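Long-range contacts in LEOA (Escherichia coli, PDB 4AUR), which probably binds and hydrolyses GTP as a bacterial member of the dynamin family in enterotoxigenic Escherichia coli: residues A[338-343]-A[502-507]; A[359-364]-A[468-473]; A[364-369]-A[460-465]. All coordinates share one frame; numbering follows the deposited sequence.

Overall arrangement
All three contacts lie at one end of the elongated chain, with centres about 71 to 78 Å from the centre of the molecule and within the dynamin-like helical domain. Contact 1, where helix 275-343 meets helix 489-518, closes the longest loop in sequence; contact 2 is nested inside it, and contact 3 inside contact 2. Contacts 2 and 3 share D364 and have centres about 7 Å apart, whereas contact 1 lies about 16 Å from contact 2 and about 14 Å from contact 3. L359 packs on I507, tying contact 2 to contact 1. Together they join two long helices and the loops between them far from the mixed sheet, which probably belongs to the GTPase domain.

Contact 1 (A[338-343]-A[502-507]); sequences QLMSQL and SLAKII
L343 and M340 face L503, A504 and I507 across two antiparallel helices, whose short segments run at 173° with their axes 10.8 Å apart at closest approach. M340, a selenomethionine, reaches over with a chain bent at both chi2 and chi3. This fold of the chain brings its terminal CE to 3.5 Å from A504 CB, while SE sits 3.9 Å from I507 CG2. The M340 and I507 side chains run antiparallel past one another, and A504, with no more than a CB, meets both SE and CE of M340. L343 works from the neighbouring turn. Its CG is anti to the backbone N (chi1 177°), and beyond it CD2 lies 4.0 Å from L503 CB and also rests against the backbone N of A504. L343 CD1 meets L503 CD1 at 4.1 Å. The two leucine side chains cross obliquely. I507 also touches L339, where I507 CD1 is 4.3 Å from L339 CB, and the same CD1 meets CD2 of L343, so one isoleucine is met by three residues of the facing helix: L339, M340 and L343. No hydrogen bond links the segments; side chain to side chain, the contact is apolar, and L339, L343, L503 and I507 are buried. Helix 351-359 lies against the same interface: F354 packs on both L503 and I507, and E358 touches L339 and accepts a hydrogen bond from NE2 of Q342. The arrangement is that of antiparallel helices packed through aliphatic side chains in a helical bundle, consistent with the elongated helical domain of dynamin-like proteins.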
ATOM      1  N   GLN A 338      57.805   0.258  31.058  1.00 35.32           N
ATOM      2  CA  GLN A 338      57.998  -0.466  32.293  1.00 36.09           C
ATOM      3  C   GLN A 338      59.280  -1.282  32.227  1.00 34.18           C
ATOM      4  O   GLN A 338      60.159  -1.107  33.068  1.00 34.79           O
ATOM      5  CB  GLN A 338      56.783  -1.347  32.590  1.00 41.17           C
ATOM      6  CG  GLN A 338      56.995  -2.432  33.648  1.00 46.83           C
ATOM      7  CD  GLN A 338      57.434  -1.890  35.007  1.00 49.36           C
ATOM      8  OE1 GLN A 338      58.424  -2.361  35.583  1.00 52.57           O
ATOM      9  NE2 GLN A 338      56.701  -0.898  35.525  1.00 50.24           N
ATOM     10  N   LEU A 339      59.384  -2.158  31.233  1.00 30.92           N
ATOM     11  CA  LEU A 339      60.610  -2.924  30.973  1.00 29.04           C
ATOM     12  C   LEU A 339      61.862  -2.044  30.857  1.00 31.27           C
ATOM     13  O   LEU A 339      62.941  -2.401  31.354  1.00 31.10           O
ATOM     14  CB  LEU A 339      60.470  -3.766  29.703  1.00 27.45           C
ATOM     15  CG  LEU A 339      59.610  -5.031  29.749  1.00 26.12           C
ATOM     16  CD1 LEU A 339      59.427  -5.581  28.359  1.00 25.37           C
ATOM     17  CD2 LEU A 339      60.214  -6.104  30.624  1.00 26.13           C
HETATM   18  N   MSE A 340      61.737  -0.885  30.224  1.00 31.48           N
HETATM   19  CA  MSE A 340      62.916  -0.035  30.078  1.00 34.27           C
HETATM   20  C   MSE A 340      63.334   0.551  31.430  1.00 32.79           C
HETATM   21  O   MSE A 340      64.509   0.641  31.723  1.00 33.61           O
HETATM   22  CB  MSE A 340      62.741   1.033  28.973  1.00 35.70           C
HETATM   23  CG  MSE A 340      62.729   0.529  27.524  1.00 35.24           C
HETATM   24 SE   MSE A 340      64.343  -0.491  27.054  0.81 42.47          SE
HETATM   25  CE  MSE A 340      65.500   1.022  26.530  1.00 44.36           C
ATOM     26  N   SER A 341      62.400   0.940  32.278  1.00 32.62           N
ATOM     27  CA  SER A 341      62.778   1.522  33.565  1.00 34.18           C
ATOM     28  C   SER A 341      63.299   0.464  34.553  1.00 34.51           C
ATOM     29  O   SER A 341      63.950   0.784  35.548  1.00 34.81           O
ATOM     30  CB  SER A 341      61.591   2.247  34.182  1.00 34.34           C
ATOM     31  OG  SER A 341      60.658   1.284  34.624  1.00 36.86           O
ATOM     32  N   GLN A 342      62.993  -0.793  34.282  1.00 34.65           N
ATOM     33  CA  GLN A 342      63.542  -1.871  35.049  1.00 34.57           C
ATOM     34  C   GLN A 342      64.965  -2.110  34.640  1.00 34.91           C
ATOM     35  O   GLN A 342      65.782  -2.548  35.446  1.00 36.36           O
ATOM     36  CB  GLN A 342      62.765  -3.152  34.811  1.00 36.75           C
ATOM     37  CG  GLN A 342      61.519  -3.277  35.641  1.00 36.92           C
ATOM     38  CD  GLN A 342      60.954  -4.665  35.532  1.00 39.97           C
ATOM     39  OE1 GLN A 342      61.658  -5.656  35.739  1.00 39.82           O
ATOM     40  NE2 GLN A 342      59.680  -4.751  35.193  1.00 43.95           N
ATOM     41  N   LEU A 343      65.257  -1.857  33.375  1.00 36.41           N
ATOM     42  CA  LEU A 343      66.571  -2.159  32.843  1.00 37.84           C
ATOM     43  C   LEU A 343      67.588  -1.163  33.301  1.00 42.19           C
ATOM     44  O   LEU A 343      68.659  -1.550  33.741  1.00 47.46           O
ATOM     45  CB  LEU A 343      66.563  -2.170  31.319  1.00 36.35           C
ATOM     46  CG  LEU A 343      67.917  -2.409  30.642  1.00 37.28           C
ATOM     47  CD1 LEU A 343      68.652  -3.638  31.167  1.00 38.47           C
ATOM     48  CD2 LEU A 343      67.721  -2.556  29.146  1.00 38.94           C
ATOM     49  N   SER A 502      72.347  -3.832  24.388  1.00 44.27           N
ATOM     50  CA  SER A 502      71.934  -5.084  23.738  1.00 43.53           C
ATOM     51  C   SER A 502      70.508  -5.497  24.075  1.00 41.06           C
ATOM     52  O   SER A 502      69.767  -5.990  23.220  1.00 43.19           O
ATOM     53  CB  SER A 502      72.886  -6.213  24.102  1.00 41.85           C
ATOM     54  OG  SER A 502      72.640  -7.365  23.328  1.00 43.47           O
ATOM     55  N   LEU A 503      70.114  -5.285  25.313  1.00 37.84           N
ATOM     56  CA  LEU A 503      68.804  -5.734  25.722  1.00 38.62           C
ATOM     57  C   LEU A 503      67.740  -4.780  25.269  1.00 35.82           C
ATOM     58  O   LEU A 503      66.682  -5.202  24.861  1.00 38.86           O
ATOM     59  CB  LEU A 503      68.744  -5.936  27.234  1.00 40.13           C
ATOM     60  CG  LEU A 503      69.611  -7.089  27.753  1.00 37.61           C
ATOM     61  CD1 LEU A 503      69.503  -7.155  29.268  1.00 37.17           C
ATOM     62  CD2 LEU A 503      69.229  -8.414  27.112  1.00 36.69           C
ATOM     63  N   ALA A 504      68.016  -3.491  25.343  1.00 35.03           N
ATOM     64  CA  ALA A 504      67.117  -2.490  24.782  1.00 34.26           C
ATOM     65  C   ALA A 504      66.750  -2.785  23.331  1.00 34.62           C
ATOM     66  O   ALA A 504      65.607  -2.741  22.974  1.00 32.57           O
ATOM     67  CB  ALA A 504      67.744  -1.119  24.886  1.00 33.79           C
ATOM     68  N   LYS A 505      67.730  -3.103  22.502  1.00 39.05           N
ATOM     69  CA  LYS A 505      67.464  -3.306  21.090  1.00 41.88           C
ATOM     70  C   LYS A 505      66.509  -4.480  21.007  1.00 41.07           C
ATOM     71  O   LYS A 505      65.548  -4.458  20.253  1.00 41.35           O
ATOM     72  CB  LYS A 505      68.762  -3.588  20.301  1.00 48.19           C
ATOM     73  CG  LYS A 505      68.944  -2.763  19.022  1.00 54.39           C
ATOM     74  CD  LYS A 505      69.569  -1.381  19.310  1.00 58.88           C
ATOM     75  CE  LYS A 505      69.244  -0.297  18.260  1.00 58.79           C
ATOM     76  NZ  LYS A 505      70.083  -0.350  17.025  1.00 54.95           N
ATOM     77  N   ILE A 506      66.765  -5.500  21.817  1.00 40.50           N
ATOM     78  CA  ILE A 506      65.875  -6.661  21.893  1.00 40.05           C
ATOM     79  C   ILE A 506      64.458  -6.305  22.390  1.00 38.05           C
ATOM     80  O   ILE A 506      63.469  -6.785  21.864  1.00 36.43           O
ATOM     81  CB  ILE A 506      66.489  -7.746  22.794  1.00 39.96           C
ATOM     82  CG1 ILE A 506      67.711  -8.353  22.076  1.00 42.89           C
ATOM     83  CG2 ILE A 506      65.452  -8.810  23.134  1.00 40.49           C
ATOM     84  CD1 ILE A 506      68.553  -9.334  22.876  1.00 42.31           C
ATOM     85  N   ILE A 507      64.382  -5.469  23.414  1.00 35.50           N
ATOM     86  CA  ILE A 507      63.121  -5.087  24.010  1.00 32.66           C
ATOM     87  C   ILE A 507      62.286  -4.254  23.050  1.00 33.75           C
ATOM     88  O   ILE A 507      61.099  -4.488  22.892  1.00 31.71           O
ATOM     89  CB  ILE A 507      63.377  -4.323  25.312  1.00 30.76           C
ATOM     90  CG1 ILE A 507      63.693  -5.324  26.414  1.00 30.04           C
ATOM     91  CG2 ILE A 507      62.169  -3.500  25.706  1.00 31.31           C
ATOM     92  CD1 ILE A 507      64.164  -4.708  27.704  1.00 30.38           C
TER

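Contact 2 (A[359-364]-A[468-473]); sequences LGYTED and KWAGPV
The hydroxyl of Y361 gives the shortest polar bond between 359-364 and 468-473, donating from OH to the carbonyl O of G471 at 2.7 Å. The hydroxyl approaches nearly along the C=O axis, with a C=O...donor angle of 167°, and the acceptor lies in the plane of the ring at its edge. Y361 CB points toward the other loop, and CG lies anti to the backbone N (chi1 177°). One face of that ring is covered by V473, whose CG2 stands 3.7 Å from the ring centroid in a CH-pi contact, offset toward the rim and nearest to CZ. The same methyl is 3.5 Å from T362 O, while the other branch, CG1, comes 3.7 Å from Y361 O. A470 adds its CB, 3.9 Å from Y361 CE2, in an oblique approach. R352 of helix 351-359 touches the ring of Y361 and donates from NH1 to the carbonyls of A470 and P472, and M355 packs on both Y361 and A470. The tyrosine thus makes two kinds of contact: its hydroxyl satisfies the carbonyl of buried G471, while its ring supplies an apolar surface for V473 and A470, joining two irregular loops without a charged pair between them.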
ATOM      1  N   LEU A 359      62.018 -11.355  29.951  1.00 28.66           N
ATOM      2  CA  LEU A 359      62.243 -11.548  28.522  1.00 26.99           C
ATOM      3  C   LEU A 359      62.176 -12.985  28.065  1.00 26.05           C
ATOM      4  O   LEU A 359      61.631 -13.284  27.009  1.00 26.87           O
ATOM      5  CB  LEU A 359      63.649 -11.062  28.196  1.00 28.85           C
ATOM      6  CG  LEU A 359      63.872  -9.546  28.191  1.00 29.96           C
ATOM      7  CD1 LEU A 359      65.331  -9.153  28.367  1.00 29.87           C
ATOM      8  CD2 LEU A 359      63.379  -8.995  26.875  1.00 30.94           C
ATOM      9  N   GLY A 360      62.801 -13.871  28.822  1.00 26.43           N
ATOM     10  CA  GLY A 360      62.823 -15.297  28.504  1.00 25.63           C
ATOM     11  C   GLY A 360      64.201 -15.630  28.016  1.00 27.10           C
ATOM     12  O   GLY A 360      64.726 -14.894  27.229  1.00 27.61           O
ATOM     13  N   TYR A 361      64.806 -16.726  28.478  1.00 30.07           N
ATOM     14  CA  TYR A 361      66.186 -17.037  28.089  1.00 30.68           C
ATOM     15  C   TYR A 361      66.371 -18.531  27.890  1.00 30.80           C
ATOM     16  O   TYR A 361      66.269 -19.285  28.833  1.00 33.89           O
ATOM     17  CB  TYR A 361      67.152 -16.468  29.138  1.00 31.03           C
ATOM     18  CG  TYR A 361      68.622 -16.762  28.909  1.00 31.61           C
ATOM     19  CD1 TYR A 361      69.193 -16.723  27.631  1.00 32.55           C
ATOM     20  CD2 TYR A 361      69.444 -17.039  29.974  1.00 32.25           C
ATOM     21  CE1 TYR A 361      70.533 -16.991  27.431  1.00 32.33           C
ATOM     22  CE2 TYR A 361      70.778 -17.307  29.791  1.00 33.00           C
ATOM     23  CZ  TYR A 361      71.321 -17.285  28.524  1.00 35.08           C
ATOM     24  OH  TYR A 361      72.670 -17.568  28.386  1.00 39.72           O
ATOM     25  N   THR A 362      66.660 -18.932  26.655  1.00 31.67           N
ATOM     26  CA  THR A 362      66.588 -20.325  26.206  1.00 35.53           C
ATOM     27  C   THR A 362      67.814 -20.647  25.314  1.00 37.43           C
ATOM     28  O   THR A 362      68.552 -19.735  24.938  1.00 40.92           O
ATOM     29  CB  THR A 362      65.271 -20.534  25.418  1.00 38.34           C
ATOM     30  OG1 THR A 362      64.152 -20.229  26.252  1.00 40.87           O
ATOM     31  CG2 THR A 362      65.103 -21.951  24.972  1.00 42.25           C
ATOM     32  N   GLU A 363      68.064 -21.909  24.979  1.00 38.81           N
ATOM     33  CA  GLU A 363      69.123 -22.204  24.000  1.00 45.11           C
ATOM     34  C   GLU A 363      68.885 -21.405  22.716  1.00 42.87           C
ATOM     35  O   GLU A 363      69.792 -20.733  22.237  1.00 43.72           O
ATOM     36  CB  GLU A 363      69.220 -23.714  23.714  1.00 51.54           C
ATOM     37  CG  GLU A 363      70.010 -24.111  22.456  1.00 60.55           C
ATOM     38  CD  GLU A 363      71.520 -23.822  22.522  1.00 67.70           C
ATOM     39  OE1 GLU A 363      71.989 -23.091  23.438  1.00 66.69           O
ATOM     40  OE2 GLU A 363      72.247 -24.347  21.640  1.00 63.48           O
ATOM     41  N   ASP A 364      67.661 -21.493  22.184  1.00 42.33           N
ATOM     42  CA  ASP A 364      67.139 -20.633  21.099  1.00 44.80           C
ATOM     43  C   ASP A 364      67.626 -19.184  21.187  1.00 43.05           C
ATOM     44  O   ASP A 364      67.957 -18.568  20.169  1.00 44.75           O
ATOM     45  CB  ASP A 364      65.592 -20.583  21.142  1.00 48.62           C
ATOM     46  CG  ASP A 364      64.908 -21.823  20.526  1.00 55.74           C
ATOM     47  OD1 ASP A 364      65.590 -22.724  19.970  1.00 57.64           O
ATOM     48  OD2 ASP A 364      63.654 -21.879  20.599  1.00 55.67           O
ATOM     49  N   LYS A 468      78.345 -14.338  28.380  1.00 60.48           N
ATOM     50  CA  LYS A 468      79.180 -14.685  29.544  1.00 57.18           C
ATOM     51  C   LYS A 468      78.726 -14.025  30.845  1.00 53.54           C
ATOM     52  O   LYS A 468      79.166 -14.428  31.918  1.00 50.10           O
ATOM     53  CB  LYS A 468      80.639 -14.306  29.277  1.00 60.68           C
ATOM     54  CG  LYS A 468      80.906 -12.803  29.306  1.00 64.47           C
ATOM     55  CD  LYS A 468      82.109 -12.436  28.449  1.00 68.78           C
ATOM     56  CE  LYS A 468      82.493 -10.974  28.606  1.00 70.75           C
ATOM     57  NZ  LYS A 468      83.366 -10.520  27.486  1.00 73.76           N
ATOM     58  N   TRP A 469      77.880 -12.996  30.733  1.00 49.32           N
ATOM     59  CA  TRP A 469      77.300 -12.296  31.889  1.00 46.15           C
ATOM     60  C   TRP A 469      75.938 -12.838  32.296  1.00 44.89           C
ATOM     61  O   TRP A 469      75.413 -12.468  33.351  1.00 41.68           O
ATOM     62  CB  TRP A 469      77.136 -10.811  31.571  1.00 48.25           C
ATOM     63  CG  TRP A 469      78.427 -10.139  31.404  1.00 48.86           C
ATOM     64  CD1 TRP A 469      78.922  -9.591  30.268  1.00 49.58           C
ATOM     65  CD2 TRP A 469      79.422  -9.963  32.408  1.00 47.70           C
ATOM     66  NE1 TRP A 469      80.161  -9.073  30.500  1.00 48.40           N
ATOM     67  CE2 TRP A 469      80.498  -9.293  31.809  1.00 47.56           C
ATOM     68  CE3 TRP A 469      79.508 -10.312  33.760  1.00 47.33           C
ATOM     69  CZ2 TRP A 469      81.656  -8.964  32.515  1.00 48.78           C
ATOM     70  CZ3 TRP A 469      80.654  -9.981  34.463  1.00 48.01           C
ATOM     71  CH2 TRP A 469      81.712  -9.312  33.840  1.00 47.81           C
ATOM     72  N   ALA A 470      75.371 -13.686  31.436  1.00 43.61           N
ATOM     73  CA  ALA A 470      74.049 -14.252  31.618  1.00 41.29           C
ATOM     74  C   ALA A 470      74.102 -15.620  32.274  1.00 42.71           C
ATOM     75  O   ALA A 470      73.251 -15.955  33.102  1.00 43.02           O
ATOM     76  CB  ALA A 470      73.347 -14.356  30.276  1.00 41.29           C
ATOM     77  N   GLY A 471      75.075 -16.430  31.877  1.00 42.67           N
ATOM     78  CA  GLY A 471      75.220 -17.762  32.443  1.00 41.54           C
ATOM     79  C   GLY A 471      74.594 -18.826  31.575  1.00 39.97           C
ATOM     80  O   GLY A 471      73.838 -18.522  30.650  1.00 39.75           O
ATOM     81  N   PRO A 472      74.920 -20.092  31.855  1.00 39.92           N
ATOM     82  CA  PRO A 472      74.378 -21.178  31.063  1.00 39.86           C
ATOM     83  C   PRO A 472      72.872 -21.284  31.278  1.00 38.92           C
ATOM     84  O   PRO A 472      72.411 -21.218  32.417  1.00 37.62           O
ATOM     85  CB  PRO A 472      75.097 -22.401  31.622  1.00 41.82           C
ATOM     86  CG  PRO A 472      75.426 -22.029  33.031  1.00 41.19           C
ATOM     87  CD  PRO A 472      75.794 -20.581  32.935  1.00 40.30           C
ATOM     88  N   VAL A 473      72.131 -21.450  30.182  1.00 37.56           N
ATOM     89  CA  VAL A 473      70.671 -21.428  30.192  1.00 35.90           C
ATOM     90  C   VAL A 473      70.108 -22.433  31.171  1.00 38.16           C
ATOM     91  O   VAL A 473      70.639 -23.531  31.294  1.00 38.65           O
ATOM     92  CB  VAL A 473      70.115 -21.751  28.790  1.00 35.09           C
ATOM     93  CG1 VAL A 473      68.632 -22.138  28.828  1.00 33.49           C
ATOM     94  CG2 VAL A 473      70.344 -20.571  27.874  1.00 35.15           C
TER

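Contact 3 (A[364-369]-A[460-465]); sequences DGVGFK and TKLAGS
V366 and T460 form the tight part of this contact, a single antiparallel bridge in which the pair is hydrogen-bonded. V366 N donates to T460 O at 2.9 Å with an N-H...acceptor angle of 174°, and T460 N returns a bond to V366 O at 3.1 Å and 162°. G365, just before the bridge, lies so near that its CA is 3.5 Å from T460 O in a CA-H...O contact; its backbone angles (phi 133°) are of a kind favoured by glycine. Beside the bridge, V366 presents CG2, which is anti to its own carbonyl carbon, to the branch point of L462, with CG2 and L462 CG 3.7 Å apart and the two side chains crossing at a slant. The same methyl stands 3.9 Å from T460 O, so it lies against the bridge carbonyl as well as the leucine. The other end is looser. D364 and K461 are both exposed and meet mainly through the backbone O of D364, which lies 3.8 Å from K461 CG. Beyond this CG the lysine is extended, and its CB points away from the facing segment, as does that of D364. The buried and exposed halves therefore differ in kind: backbone bonds and V366 on one; on the other, one contact between the D364 carbonyl O and the aliphatic CG of exposed K461. The bridge sits against two helices, with V366 packing on L359 and L462 on M355 of helix 351-359, and T460 and L462 resting on I506 and S502 of helix 489-518; G367 then occupies the N-cap position of helix 368-408.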
ATOM      1  N   ASP A 364      67.661 -21.493  22.184  1.00 42.33           N
ATOM      2  CA  ASP A 364      67.139 -20.633  21.099  1.00 44.80           C
ATOM      3  C   ASP A 364      67.626 -19.184  21.187  1.00 43.05           C
ATOM      4  O   ASP A 364      67.957 -18.568  20.169  1.00 44.75           O
ATOM      5  CB  ASP A 364      65.592 -20.583  21.142  1.00 48.62           C
ATOM      6  CG  ASP A 364      64.908 -21.823  20.526  1.00 55.74           C
ATOM      7  OD1 ASP A 364      65.590 -22.724  19.970  1.00 57.64           O
ATOM      8  OD2 ASP A 364      63.654 -21.879  20.599  1.00 55.67           O
ATOM      9  N   GLY A 365      67.595 -18.645  22.408  1.00 38.71           N
ATOM     10  CA  GLY A 365      67.975 -17.271  22.699  1.00 35.89           C
ATOM     11  C   GLY A 365      66.981 -16.540  23.586  1.00 33.11           C
ATOM     12  O   GLY A 365      66.213 -17.157  24.337  1.00 29.88           O
ATOM     13  N   VAL A 366      66.977 -15.213  23.456  1.00 31.23           N
ATOM     14  CA  VAL A 366      66.190 -14.348  24.325  1.00 29.85           C
ATOM     15  C   VAL A 366      64.978 -13.835  23.591  1.00 29.12           C
ATOM     16  O   VAL A 366      65.042 -13.619  22.387  1.00 32.15           O
ATOM     17  CB  VAL A 366      66.993 -13.125  24.798  1.00 28.70           C
ATOM     18  CG1 VAL A 366      66.409 -12.581  26.082  1.00 28.57           C
ATOM     19  CG2 VAL A 366      68.429 -13.496  25.040  1.00 29.90           C
ATOM     20  N   GLY A 367      63.879 -13.666  24.323  1.00 27.84           N
ATOM     21  CA  GLY A 367      62.696 -12.976  23.834  1.00 29.24           C
ATOM     22  C   GLY A 367      61.357 -13.709  23.940  1.00 30.00           C
ATOM     23  O   GLY A 367      60.313 -13.110  23.733  1.00 30.54           O
ATOM     24  N   PHE A 368      61.368 -14.997  24.231  1.00 29.26           N
ATOM     25  CA  PHE A 368      60.144 -15.784  24.149  1.00 28.75           C
ATOM     26  C   PHE A 368      59.089 -15.309  25.124  1.00 28.92           C
ATOM     27  O   PHE A 368      57.925 -15.331  24.782  1.00 28.79           O
ATOM     28  CB  PHE A 368      60.434 -17.273  24.416  1.00 29.68           C
ATOM     29  CG  PHE A 368      59.274 -18.178  24.157  1.00 27.61           C
ATOM     30  CD1 PHE A 368      58.803 -18.358  22.878  1.00 28.26           C
ATOM     31  CD2 PHE A 368      58.659 -18.837  25.186  1.00 29.38           C
ATOM     32  CE1 PHE A 368      57.734 -19.180  22.613  1.00 27.94           C
ATOM     33  CE2 PHE A 368      57.572 -19.662  24.944  1.00 30.98           C
ATOM     34  CZ  PHE A 368      57.110 -19.837  23.648  1.00 29.26           C
ATOM     35  N   LYS A 369      59.483 -14.893  26.328  1.00 27.24           N
ATOM     36  CA  LYS A 369      58.509 -14.549  27.356  1.00 27.96           C
ATOM     37  C   LYS A 369      57.850 -13.214  27.051  1.00 28.03           C
ATOM     38  O   LYS A 369      56.685 -12.999  27.364  1.00 30.30           O
ATOM     39  CB  LYS A 369      59.156 -14.485  28.736  1.00 30.25           C
ATOM     40  CG  LYS A 369      58.159 -14.519  29.884  1.00 33.96           C
ATOM     41  CD  LYS A 369      58.853 -14.632  31.231  1.00 37.60           C
ATOM     42  CE  LYS A 369      57.875 -14.988  32.346  1.00 41.16           C
ATOM     43  NZ  LYS A 369      58.603 -15.335  33.611  1.00 42.60           N
ATOM     44  N   THR A 460      66.107 -14.255  19.508  1.00 42.72           N
ATOM     45  CA  THR A 460      67.350 -13.554  19.226  1.00 42.72           C
ATOM     46  C   THR A 460      68.516 -14.143  20.013  1.00 45.77           C
ATOM     47  O   THR A 460      68.493 -14.136  21.239  1.00 46.26           O
ATOM     48  CB  THR A 460      67.199 -12.072  19.594  1.00 41.06           C
ATOM     49  OG1 THR A 460      66.105 -11.527  18.846  1.00 37.79           O
ATOM     50  CG2 THR A 460      68.485 -11.293  19.312  1.00 39.63           C
ATOM     51  N   LYS A 461      69.521 -14.659  19.302  1.00 53.02           N
ATOM     52  CA  LYS A 461      70.726 -15.209  19.930  1.00 55.56           C
ATOM     53  C   LYS A 461      71.502 -14.083  20.557  1.00 56.62           C
ATOM     54  O   LYS A 461      71.563 -12.995  19.996  1.00 59.20           O
ATOM     55  CB  LYS A 461      71.619 -15.900  18.910  1.00 59.89           C
ATOM     56  CG  LYS A 461      71.224 -17.336  18.624  1.00 67.67           C
ATOM     57  CD  LYS A 461      71.756 -17.805  17.276  1.00 73.26           C
ATOM     58  CE  LYS A 461      71.007 -19.034  16.772  1.00 80.33           C
ATOM     59  NZ  LYS A 461      71.076 -19.169  15.288  1.00 79.21           N
ATOM     60  N   LEU A 462      72.087 -14.338  21.720  1.00 57.33           N
ATOM     61  CA  LEU A 462      72.891 -13.333  22.399  1.00 57.15           C
ATOM     62  C   LEU A 462      74.305 -13.380  21.870  1.00 60.95           C
ATOM     63  O   LEU A 462      74.814 -14.449  21.527  1.00 62.32           O
ATOM     64  CB  LEU A 462      72.913 -13.569  23.911  1.00 55.42           C
ATOM     65  CG  LEU A 462      72.040 -12.652  24.755  1.00 54.67           C
ATOM     66  CD1 LEU A 462      72.405 -12.827  26.216  1.00 52.97           C
ATOM     67  CD2 LEU A 462      72.166 -11.186  24.349  1.00 57.67           C
ATOM     68  N   ALA A 463      74.948 -12.221  21.820  1.00 64.95           N
ATOM     69  CA  ALA A 463      76.342 -12.163  21.408  1.00 70.77           C
ATOM     70  C   ALA A 463      77.184 -12.979  22.385  1.00 76.22           C
ATOM     71  O   ALA A 463      76.883 -13.011  23.583  1.00 80.24           O
ATOM     72  CB  ALA A 463      76.821 -10.723  21.366  1.00 70.69           C
ATOM     73  N   GLY A 464      78.218 -13.655  21.878  1.00 80.57           N
ATOM     74  CA  GLY A 464      79.149 -14.391  22.744  1.00 80.89           C
ATOM     75  C   GLY A 464      79.664 -13.521  23.892  1.00 78.85           C
ATOM     76  O   GLY A 464      79.707 -13.958  25.046  1.00 76.50           O
ATOM     77  N   SER A 465      80.036 -12.285  23.556  1.00 75.96           N
ATOM     78  CA  SER A 465      80.501 -11.282  24.525  1.00 74.43           C
ATOM     79  C   SER A 465      79.509 -11.027  25.654  1.00 68.86           C
ATOM     80  O   SER A 465      79.914 -10.764  26.782  1.00 66.41           O
ATOM     81  CB  SER A 465      80.794  -9.951  23.804  1.00 78.41           C
ATOM     82  OG  SER A 465      81.032  -8.888  24.718  1.00 76.18           O
TER